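PDB 3EO7: putative Nitroreductase from Anabaena variabilis ATCC 29413, which binds flavin mononucleotide and probably acts as a flavin-dependent oxidoreductase of the nitroreductase kind. Local coordinates for residues L353-F356 against Q361-I364. Sequence-based numbering, arbitrary orientation.
Sequences LLDF and QNYI
The rings of F356 and Y363 make a T-shaped pair, their planes 86° apart and their centroids 5.3 Å from each other. CD1 of F356 stands over the centre of one face of the tyrosine ring, and in return CZ and CE2 of Y363 lie at the edge of the phenylalanine, near its plane. A phenylalanine suits this place because its weakly positive C-H edge can meet the tyrosine's pi cloud, while R466 makes a cation-pi contact with it; its side chain lies about 10 Å from that of the FMN-binding R334. Tyrosine adds a hydroxyl to its pi face: with CG anti to the carbonyl carbon (chi1 -64°), the ring reaches across to helix 347-358. There Y363 OH gives a weak hydrogen bond to D355 OD2 at 2.7 Å, the carboxylate being tilted 47° from the ring; the hydroxyl's stronger partner is the backbone N of I318. Aspartate suits by offering a second acceptor, OD1, whose syn lone pair accepts an N-H from N362 ND2 at 2.8 Å, almost in the amide plane. Were D355 an alanine, the N362 amide would probably lose this acceptor and be freer to turn, and the tyrosine hydroxyl its weak second partner. One firm and one weak neutral donor thus share a buried carboxylate, probably favouring its charged form, and with the ring pair they hold N362 and Y363 against helix 347-358.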
ATOM      1  N   LEU A 353     -11.195   9.075 -11.157  1.00 16.06           N
ATOM      2  CA  LEU A 353     -10.553   8.174 -10.182  1.00 17.61           C
ATOM      3  C   LEU A 353      -9.486   7.323 -10.862  1.00 16.08           C
ATOM      4  O   LEU A 353      -8.360   7.193 -10.366  1.00 16.51           O
ATOM      5  CB  LEU A 353     -11.577   7.259  -9.506  1.00 18.94           C
ATOM      6  CG  LEU A 353     -12.699   7.915  -8.738  1.00 25.74           C
ATOM      7  CD1 LEU A 353     -13.621   6.836  -8.148  1.00 25.27           C
ATOM      8  CD2 LEU A 353     -12.115   8.817  -7.685  1.00 25.48           C
ATOM      9  N   LEU A 354      -9.846   6.749 -12.018  1.00 17.13           N
ATOM     10  CA  LEU A 354      -8.919   5.894 -12.757  1.00 15.44           C
ATOM     11  C   LEU A 354      -7.731   6.698 -13.283  1.00 16.53           C
ATOM     12  O   LEU A 354      -6.602   6.200 -13.340  1.00 16.32           O
ATOM     13  CB  LEU A 354      -9.637   5.182 -13.899  1.00 14.83           C
ATOM     14  CG  LEU A 354     -10.725   4.190 -13.496  1.00 15.58           C
ATOM     15  CD1 LEU A 354     -11.447   3.593 -14.770  1.00 17.26           C
ATOM     16  CD2 LEU A 354     -10.126   3.097 -12.599  1.00 16.01           C
ATOM     17  N   ASP A 355      -7.992   7.920 -13.701  1.00 17.00           N
ATOM     18  CA  ASP A 355      -6.938   8.771 -14.245  1.00 15.99           C
ATOM     19  C   ASP A 355      -5.872   9.078 -13.194  1.00 16.58           C
ATOM     20  O   ASP A 355      -4.686   8.943 -13.455  1.00 17.36           O
ATOM     21  CB  ASP A 355      -7.543  10.077 -14.767  1.00 15.47           C
ATOM     22  CG  ASP A 355      -6.525  10.934 -15.494  1.00 17.58           C
ATOM     23  OD1 ASP A 355      -6.061  10.518 -16.570  1.00 16.41           O
ATOM     24  OD2 ASP A 355      -6.218  12.043 -14.979  1.00 18.21           O
ATOM     25  N   PHE A 356      -6.308   9.455 -11.997  1.00 15.74           N
ATOM     26  CA  PHE A 356      -5.369   9.797 -10.940  1.00 13.22           C
ATOM     27  C   PHE A 356      -4.595   8.555 -10.486  1.00 14.18           C
ATOM     28  O   PHE A 356      -3.424   8.629 -10.158  1.00 16.57           O
ATOM     29  CB  PHE A 356      -6.046  10.471  -9.770  1.00 14.48           C
ATOM     30  CG  PHE A 356      -5.096  10.754  -8.642  1.00 16.82           C
ATOM     31  CD1 PHE A 356      -4.129  11.738  -8.801  1.00 14.94           C
ATOM     32  CD2 PHE A 356      -5.144  10.068  -7.456  1.00 17.70           C
ATOM     33  CE1 PHE A 356      -3.216  12.018  -7.786  1.00 17.41           C
ATOM     34  CE2 PHE A 356      -4.232  10.362  -6.413  1.00 15.59           C
ATOM     35  CZ  PHE A 356      -3.261  11.331  -6.596  1.00 16.95           C
ATOM     36  N   GLN A 361       1.097  10.335 -15.265  1.00 18.78           N
ATOM     37  CA  GLN A 361       1.727  11.230 -16.242  1.00 18.41           C
ATOM     38  C   GLN A 361       0.860  12.449 -16.551  1.00 17.59           C
ATOM     39  O   GLN A 361       1.348  13.455 -17.034  1.00 16.62           O
ATOM     40  CB  GLN A 361       2.091  10.500 -17.511  1.00 17.61           C
ATOM     41  CG  GLN A 361       0.945  10.161 -18.465  1.00 17.59           C
ATOM     42  CD  GLN A 361       0.132   8.932 -18.056  1.00 15.79           C
ATOM     43  OE1 GLN A 361       0.395   8.276 -17.047  1.00 17.39           O
ATOM     44  NE2 GLN A 361      -0.883   8.623 -18.863  1.00 17.79           N
ATOM     45  N   ASN A 362      -0.438  12.347 -16.261  1.00 17.24           N
ATOM     46  CA  ASN A 362      -1.366  13.437 -16.448  1.00 15.94           C
ATOM     47  C   ASN A 362      -1.371  14.482 -15.322  1.00 17.45           C
ATOM     48  O   ASN A 362      -2.172  15.423 -15.365  1.00 21.76           O
ATOM     49  CB  ASN A 362      -2.763  12.865 -16.676  1.00 16.80           C
ATOM     50  CG  ASN A 362      -2.886  12.165 -18.018  1.00 18.69           C
ATOM     51  OD1 ASN A 362      -2.108  12.436 -18.933  1.00 18.23           O
ATOM     52  ND2 ASN A 362      -3.892  11.311 -18.168  1.00 18.55           N
ATOM     53  N   TYR A 363      -0.466  14.315 -14.341  1.00 17.86           N
ATOM     54  CA  TYR A 363      -0.365  15.178 -13.165  1.00 17.91           C
ATOM     55  C   TYR A 363       0.993  15.869 -13.030  1.00 19.40           C
ATOM     56  O   TYR A 363       1.247  16.533 -12.025  1.00 17.68           O
ATOM     57  CB  TYR A 363      -0.716  14.365 -11.895  1.00 18.40           C
ATOM     58  CG  TYR A 363      -2.150  13.943 -11.984  1.00 17.63           C
ATOM     59  CD1 TYR A 363      -2.514  12.805 -12.699  1.00 17.72           C
ATOM     60  CD2 TYR A 363      -3.148  14.738 -11.458  1.00 18.57           C
ATOM     61  CE1 TYR A 363      -3.842  12.480 -12.862  1.00 16.74           C
ATOM     62  CE2 TYR A 363      -4.477  14.409 -11.606  1.00 17.89           C
ATOM     63  CZ  TYR A 363      -4.807  13.273 -12.317  1.00 17.45           C
ATOM     64  OH  TYR A 363      -6.122  12.944 -12.488  1.00 16.77           O
ATOM     65  N   ILE A 364       1.837  15.772 -14.060  1.00 20.58           N
ATOM     66  CA  ILE A 364       3.155  16.392 -13.993  1.00 23.65           C
ATOM     67  C   ILE A 364       3.060  17.911 -13.820  1.00 21.79           C
ATOM     68  O   ILE A 364       3.861  18.487 -13.101  1.00 20.04           O
ATOM     69  CB  ILE A 364       4.075  16.035 -15.201  1.00 25.09           C
ATOM     70  CG1 ILE A 364       3.535  16.557 -16.510  1.00 31.50           C
ATOM     71  CG2 ILE A 364       4.244  14.551 -15.314  1.00 33.22           C
ATOM     72  CD1 ILE A 364       4.516  16.303 -17.678  1.00 33.33           C
TER